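Local coordinates for protein anthranilate synthase component I (Streptococcus pneumoniae serotype 4, PDB 5KCK) that is the first component of a synthase, a mixed alpha-and-beta protein that combines several antiparallel beta sheets with helices packed around them, at residues I66-P70 with L71-Y75; D100-S103 with L104-I108; K372-A375 with M376-Y380. All coordinates share one frame; numbering follows the deposited sequence.

Interaction 1 (I66-P70 with L71-Y75)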
# COMPACT_ATOMS: atom_id res chain seq x y z
N ILE A 66 -35.64 -17.80 19.58
CA ILE A 66 -35.22 -19.10 19.07
C ILE A 66 -34.76 -19.95 20.25
O ILE A 66 -33.92 -19.50 21.04
CB ILE A 66 -34.12 -18.98 18.01
CG1 ILE A 66 -34.71 -18.70 16.63
CG2 ILE A 66 -33.36 -20.27 17.89
CD1 ILE A 66 -35.27 -17.35 16.44
N ASP A 67 -35.31 -21.15 20.38
CA ASP A 67 -34.99 -22.04 21.50
C ASP A 67 -33.83 -22.97 21.13
O ASP A 67 -33.97 -24.19 21.02
CB ASP A 67 -36.22 -22.82 21.93
CG ASP A 67 -35.98 -23.63 23.19
OD1 ASP A 67 -35.27 -23.13 24.09
OD2 ASP A 67 -36.50 -24.76 23.27
N ARG A 68 -32.65 -22.37 20.95
CA ARG A 68 -31.45 -23.09 20.52
C ARG A 68 -30.23 -22.52 21.22
O ARG A 68 -30.23 -21.37 21.68
CB ARG A 68 -31.24 -23.00 19.00
CG ARG A 68 -32.31 -23.67 18.15
CD ARG A 68 -32.20 -25.20 18.17
NE ARG A 68 -30.91 -25.65 17.66
CZ ARG A 68 -30.55 -25.63 16.38
NH1 ARG A 68 -31.39 -25.17 15.46
NH2 ARG A 68 -29.35 -26.06 16.01
N ASP A 69 -29.17 -23.33 21.28
CA ASP A 69 -27.87 -22.79 21.67
C ASP A 69 -27.44 -21.71 20.68
O ASP A 69 -27.57 -21.90 19.47
CB ASP A 69 -26.81 -23.89 21.73
CG ASP A 69 -25.41 -23.33 21.87
OD1 ASP A 69 -24.99 -23.11 23.02
OD2 ASP A 69 -24.75 -23.07 20.84
N PRO A 70 -26.90 -20.59 21.16
CA PRO A 70 -26.63 -19.46 20.24
C PRO A 70 -25.57 -19.74 19.20
O PRO A 70 -25.69 -19.28 18.07
CB PRO A 70 -26.21 -18.33 21.19
CG PRO A 70 -25.81 -19.01 22.46
CD PRO A 70 -26.66 -20.23 22.57
N LEU A 71 -24.50 -20.47 19.55
CA LEU A 71 -23.46 -20.70 18.56
C LEU A 71 -23.85 -21.78 17.56
O LEU A 71 -23.58 -21.65 16.36
CB LEU A 71 -22.13 -21.03 19.25
CG LEU A 71 -21.58 -19.93 20.16
CD1 LEU A 71 -20.22 -20.31 20.72
CD2 LEU A 71 -21.53 -18.60 19.43
N ASP A 72 -24.50 -22.86 18.03
CA ASP A 72 -25.00 -23.87 17.10
C ASP A 72 -26.00 -23.26 16.13
O ASP A 72 -25.96 -23.56 14.93
CB ASP A 72 -25.63 -25.04 17.85
CG ASP A 72 -24.62 -25.83 18.67
OD1 ASP A 72 -23.40 -25.60 18.51
OD2 ASP A 72 -25.06 -26.70 19.45
N PHE A 73 -26.90 -22.41 16.62
CA PHE A 73 -27.87 -21.79 15.72
C PHE A 73 -27.19 -20.86 14.74
O PHE A 73 -27.51 -20.87 13.54
CB PHE A 73 -28.94 -21.04 16.52
CG PHE A 73 -30.06 -20.49 15.67
CD1 PHE A 73 -31.00 -21.35 15.12
CD2 PHE A 73 -30.16 -19.13 15.41
CE1 PHE A 73 -32.04 -20.85 14.32
CE2 PHE A 73 -31.18 -18.63 14.62
CZ PHE A 73 -32.13 -19.49 14.08
N LEU A 74 -26.26 -20.03 15.21
CA LEU A 74 -25.58 -19.11 14.32
C LEU A 74 -24.91 -19.85 13.17
O LEU A 74 -25.03 -19.45 12.00
CB LEU A 74 -24.56 -18.28 15.09
CG LEU A 74 -23.67 -17.39 14.22
CD1 LEU A 74 -24.45 -16.16 13.77
CD2 LEU A 74 -22.39 -17.01 14.97
N TYR A 75 -24.23 -20.96 13.47
CA TYR A 75 -23.55 -21.69 12.42
C TYR A 75 -24.55 -22.30 11.45
O TYR A 75 -24.37 -22.22 10.23
CB TYR A 75 -22.67 -22.79 13.01
CG TYR A 75 -21.76 -23.40 11.97
CD1 TYR A 75 -20.56 -22.79 11.64
CD2 TYR A 75 -22.10 -24.58 11.31
CE1 TYR A 75 -19.72 -23.34 10.68
CE2 TYR A 75 -21.27 -25.14 10.35
CZ TYR A 75 -20.08 -24.51 10.04
OH TYR A 75 -19.23 -25.03 9.10
O HOH W 1 -22.46 -24.44 21.23
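I66 lies over one face of the F73 ring: CG2 sits 3.8 Å from the centroid, almost on the ring normal, a CH-pi contact. The other branch reaches the far end of the ring, with CG1 3.7 Å from F73 CZ, and the two side chains cross at about a right angle. F73 reaches back to I66 because its CG is anti to the backbone N (chi1 -174°). R68 meets the same ring at its edge, NH1 lying in the ring plane 3.9 Å from F73 CD1. The guanidinium stands nearly perpendicular to the ring (89°), and its folded chain also carries NH2 to a salt bridge with E76.

D69 is the N-cap of the helix. Its OD2 takes D72 N at 2.8 Å in a nearly straight bond and L71 N at 2.9 Å in a weak, bent one. A water donates to the same OD2 and, weakly, to D72 OD1, and so probably eases the closeness of the two carboxylates. The other oxygen, D69 OD1, is hydrogen-bonded to Y105 OH. Behind the cap, F73 N bonds to D69 O at 3.0 Å, and L74 N to P70 O.

The helix that starts here, 70-78, packs L71 against helix 354-361 and L74 on strand 121-126, while I66 and F73 rest on strand 58-61.

Interaction 2 (D100-S103 with L104-I108)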
# COMPACT_ATOMS: atom_id res chain seq x y z
N ASP A 100 -18.34 -12.73 27.99
CA ASP A 100 -19.21 -13.46 28.90
C ASP A 100 -19.95 -14.61 28.24
O ASP A 100 -20.58 -15.40 28.96
CB ASP A 100 -20.18 -12.47 29.52
CG ASP A 100 -19.46 -11.33 30.22
OD1 ASP A 100 -19.08 -11.50 31.39
OD2 ASP A 100 -19.22 -10.28 29.57
N MSE A 101 -19.86 -14.76 26.93
CA MSE A 101 -20.44 -15.92 26.28
C MSE A 101 -19.86 -17.23 26.84
O MSE A 101 -20.56 -18.23 26.92
CB MSE A 101 -20.21 -15.84 24.77
CG MSE A 101 -21.14 -14.84 24.10
SE MSE A 101 -23.00 -15.47 24.04
CE MSE A 101 -22.68 -17.13 23.05
N ILE A 102 -18.59 -17.21 27.24
CA ILE A 102 -17.96 -18.42 27.76
C ILE A 102 -18.67 -18.92 29.03
O ILE A 102 -18.55 -20.10 29.37
CB ILE A 102 -16.45 -18.19 28.01
CG1 ILE A 102 -15.72 -19.53 28.19
CG2 ILE A 102 -16.23 -17.33 29.25
CD1 ILE A 102 -15.87 -20.48 27.01
N SER A 103 -19.42 -18.05 29.71
CA SER A 103 -20.19 -18.48 30.87
C SER A 103 -21.25 -19.52 30.51
O SER A 103 -21.71 -20.25 31.40
CB SER A 103 -20.85 -17.29 31.56
OG SER A 103 -21.87 -16.73 30.75
N LEU A 104 -21.65 -19.60 29.24
CA LEU A 104 -22.56 -20.65 28.80
C LEU A 104 -21.91 -22.02 28.79
O LEU A 104 -22.62 -23.03 28.80
CB LEU A 104 -23.10 -20.36 27.40
CG LEU A 104 -23.94 -19.10 27.20
CD1 LEU A 104 -24.61 -19.15 25.84
CD2 LEU A 104 -24.97 -18.96 28.31
N TYR A 105 -20.58 -22.08 28.77
CA TYR A 105 -19.89 -23.34 28.61
C TYR A 105 -18.89 -23.63 29.73
O TYR A 105 -18.41 -24.76 29.82
CB TYR A 105 -19.18 -23.39 27.24
CG TYR A 105 -20.12 -22.99 26.11
CD1 TYR A 105 -21.05 -23.88 25.59
CD2 TYR A 105 -20.08 -21.70 25.58
CE1 TYR A 105 -21.92 -23.51 24.57
CE2 TYR A 105 -20.94 -21.32 24.56
CZ TYR A 105 -21.86 -22.23 24.06
OH TYR A 105 -22.71 -21.84 23.04
N GLU A 106 -18.60 -22.65 30.58
CA GLU A 106 -17.81 -22.84 31.79
C GLU A 106 -18.49 -22.14 32.96
O GLU A 106 -19.16 -21.12 32.78
CB GLU A 106 -16.38 -22.31 31.63
CG GLU A 106 -15.63 -22.87 30.45
CD GLU A 106 -15.29 -24.35 30.61
OE1 GLU A 106 -15.39 -24.87 31.75
OE2 GLU A 106 -14.92 -24.98 29.60
N GLU A 107 -18.29 -22.67 34.16
CA GLU A 107 -18.81 -22.06 35.38
C GLU A 107 -17.79 -21.05 35.90
O GLU A 107 -16.84 -21.41 36.59
CB GLU A 107 -19.13 -23.12 36.44
CG GLU A 107 -20.55 -23.67 36.36
CD GLU A 107 -20.77 -24.86 37.28
OE1 GLU A 107 -20.02 -25.01 38.28
OE2 GLU A 107 -21.70 -25.66 37.01
N ILE A 108 -17.99 -19.77 35.56
CA ILE A 108 -17.07 -18.72 35.97
C ILE A 108 -17.59 -17.90 37.14
O ILE A 108 -16.93 -16.95 37.56
CB ILE A 108 -16.73 -17.81 34.77
CG1 ILE A 108 -17.97 -17.02 34.33
CG2 ILE A 108 -16.19 -18.64 33.62
CD1 ILE A 108 -17.67 -15.95 33.29
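I102 and E106 are joined first through the backbone: E106 N bonds to I102 O at 2.8 Å, nearly in line with the carbonyl. The same oxygen also takes Y105 N at 2.9 Å, this donor standing 57° out of the carbonyl plane, so two N-H groups grip it from different directions. One residue earlier, L104 N reaches M101 O at 2.9 Å.

The side chains follow this winding. I102 and E106 lie obliquely across each other, with I102 CG1 4.0 Å from E106 CG. The selenomethionine M101 is bent at its last two torsions, chi2 and chi3, which swings its methyl round to the leucine, CE lying 3.9 Å from L104 CD1. L104 CB in turn sits over one face of the Y105 ring, offset toward the rim. Further along, I108 comes back toward the turn and sets CD1 3.9 Å from S103 CB. Next to it the chain is close-packed, with S103 CA making a C-H...O contact of 3.4 Å with E106 O.

S103 is fixed from behind. Its hydroxyl sits between the backbone N and carbonyl carbon (chi1 68°) and donates to D100 O at 2.6 Å, an oxygen that also accepts S103 N. D100 is itself anchored through its carboxylate, OD1 to Y380 OH and OD2 to G388 N.

Successive i to i+3 bonds, from S103 N, L104 N and Y105 N, mark a 3-10 turn, and the i to i+4 bond of E106 N ends the winding before the chain runs out toward I108. This short 3-10 turn belongs to the long connection between strands 92-97 and 121-126 in the N-terminal region of the anthranilate synthase component fold.

Interaction 3 (K372-A375 with M376-Y380); sequences KIRA and MRRIY
K372 O receives M376 N at 2.9 Å, and the side chain of the same selenomethionine crowds the oxygen too, with M376 CG only 3.2 Å from K372 O. From there the chain runs out extended and bends at its last torsion (chi3 -57°). That bend turns the methyl back along the helix, where CE lies 3.9 Å from I373 CG1 and also touches K372 CG. M376 thus packs on the two residues a turn before it. The amine of K372 leads elsewhere, to P363 O.

A375 O is wrapped in a similar way by I379: N bonds to it at 2.9 Å, and the branch CG1 closes in to 3.1 Å from the same A375 O. Between these two bonds run R377 N to I373 O and R378 N to R374 O, the regular i to i+4 ladder.

On the outer side R374 and R378 run side by side and point the same way, with R374 CD 3.8 Å from R378 NE. Their guanidinium planes are steeply inclined, 76° apart. Although R374 NH1 and R378 NH2 are 4.3 Å apart, both salt-bridge to one carboxylate oxygen, D208 OD1, whose negative charge probably draws the pair together. R378 NH1 has a further salt bridge, to E381. R377 turns another way, its NH1 hydrogen-bonding to E107 O.

Helix 372-382 follows directly on the short strand 369-370. Its arginine pair faces the loop between helix 190-205 and strand 211-221, where R378 also touches M209, while I373 and M376 lie against the loop that leads from strand 92-97 to strand 121-126.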
# COMPACT_ATOMS: atom_id res chain seq x y z
N LYS A 372 -6.87 -21.09 33.02
CA LYS A 372 -7.85 -20.14 32.50
C LYS A 372 -9.13 -20.11 33.33
O LYS A 372 -9.66 -19.03 33.63
CB LYS A 372 -8.17 -20.47 31.04
CG LYS A 372 -8.99 -19.40 30.33
CD LYS A 372 -9.28 -19.78 28.88
CE LYS A 372 -8.06 -19.63 28.00
NZ LYS A 372 -8.42 -19.82 26.56
N ILE A 373 -9.67 -21.28 33.71
CA ILE A 373 -10.96 -21.28 34.39
C ILE A 373 -10.85 -20.66 35.78
O ILE A 373 -11.70 -19.85 36.18
CB ILE A 373 -11.55 -22.70 34.44
CG1 ILE A 373 -12.05 -23.12 33.06
CG2 ILE A 373 -12.69 -22.77 35.44
CD1 ILE A 373 -12.35 -24.61 32.97
N ARG A 374 -9.82 -21.04 36.54
CA ARG A 374 -9.61 -20.43 37.85
C ARG A 374 -9.36 -18.93 37.72
O ARG A 374 -9.87 -18.13 38.51
CB ARG A 374 -8.43 -21.12 38.55
CG ARG A 374 -7.98 -20.44 39.85
CD ARG A 374 -9.00 -20.62 40.96
NE ARG A 374 -9.37 -22.02 41.13
CZ ARG A 374 -8.77 -22.87 41.96
NH1 ARG A 374 -7.76 -22.46 42.72
NH2 ARG A 374 -9.18 -24.13 42.05
N ALA A 375 -8.57 -18.52 36.72
CA ALA A 375 -8.31 -17.10 36.52
C ALA A 375 -9.59 -16.35 36.19
O ALA A 375 -9.79 -15.21 36.64
CB ALA A 375 -7.27 -16.91 35.42
N MSE A 376 -10.49 -16.97 35.43
CA MSE A 376 -11.75 -16.32 35.10
C MSE A 376 -12.67 -16.20 36.31
O MSE A 376 -13.36 -15.19 36.46
CB MSE A 376 -12.46 -17.06 33.97
CG MSE A 376 -11.78 -16.89 32.62
SE MSE A 376 -12.78 -17.72 31.15
CE MSE A 376 -12.86 -19.55 31.84
N ARG A 377 -12.67 -17.21 37.19
CA ARG A 377 -13.45 -17.07 38.42
C ARG A 377 -12.89 -15.95 39.29
O ARG A 377 -13.65 -15.15 39.85
CB ARG A 377 -13.49 -18.40 39.17
CG ARG A 377 -14.27 -19.50 38.41
CD ARG A 377 -14.53 -20.74 39.26
NE ARG A 377 -15.21 -20.41 40.51
CZ ARG A 377 -16.50 -20.61 40.76
NH1 ARG A 377 -17.28 -21.16 39.84
NH2 ARG A 377 -17.01 -20.26 41.93
N ARG A 378 -11.56 -15.85 39.38
CA ARG A 378 -10.95 -14.80 40.20
C ARG A 378 -11.19 -13.42 39.60
O ARG A 378 -11.42 -12.45 40.35
CB ARG A 378 -9.45 -15.06 40.35
CG ARG A 378 -9.13 -16.37 41.07
CD ARG A 378 -9.81 -16.48 42.44
NE ARG A 378 -9.24 -17.58 43.22
CZ ARG A 378 -9.79 -18.09 44.31
NH1 ARG A 378 -10.93 -17.61 44.78
NH2 ARG A 378 -9.18 -19.09 44.94
N ILE A 379 -11.16 -13.30 38.27
CA ILE A 379 -11.42 -12.01 37.63
C ILE A 379 -12.78 -11.47 38.03
O ILE A 379 -12.93 -10.27 38.30
CB ILE A 379 -11.29 -12.14 36.10
CG1 ILE A 379 -9.82 -12.26 35.70
CG2 ILE A 379 -11.97 -10.95 35.38
CD1 ILE A 379 -9.61 -12.74 34.27
N TYR A 380 -13.79 -12.33 38.11
CA TYR A 380 -15.12 -11.86 38.46
C TYR A 380 -15.38 -11.83 39.96
O TYR A 380 -16.47 -11.44 40.38
CB TYR A 380 -16.17 -12.69 37.73
CG TYR A 380 -16.49 -12.10 36.38
CD1 TYR A 380 -15.98 -10.85 36.02
CD2 TYR A 380 -17.30 -12.76 35.47
CE1 TYR A 380 -16.27 -10.28 34.80
CE2 TYR A 380 -17.59 -12.20 34.23
CZ TYR A 380 -17.07 -10.96 33.91
OH TYR A 380 -17.36 -10.39 32.69

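Overall arrangement
From the N terminus, interaction 1 comes first, capping helix 70-78 as the chain leaves strand 64-66. Interaction 2 follows in the connection between strands 92-97 and 121-126, and interaction 3 lies far later, in helix 372-382. The three are in series along the chain, each closing a turn of its own, and none nests in or crosses another. In space, 100-108 stands in the middle, packing M101 and L104 on P70 and also meeting 372-380. The centres of interactions 1 and 2 lie about 15 Å apart, those of 2 and 3 about 11 Å. Interactions 1 and 3 do not touch, their nearest atoms being about 13 Å apart. The middle loop thereby joins the N-terminal region to the later part of the chain that carries helix 372-382.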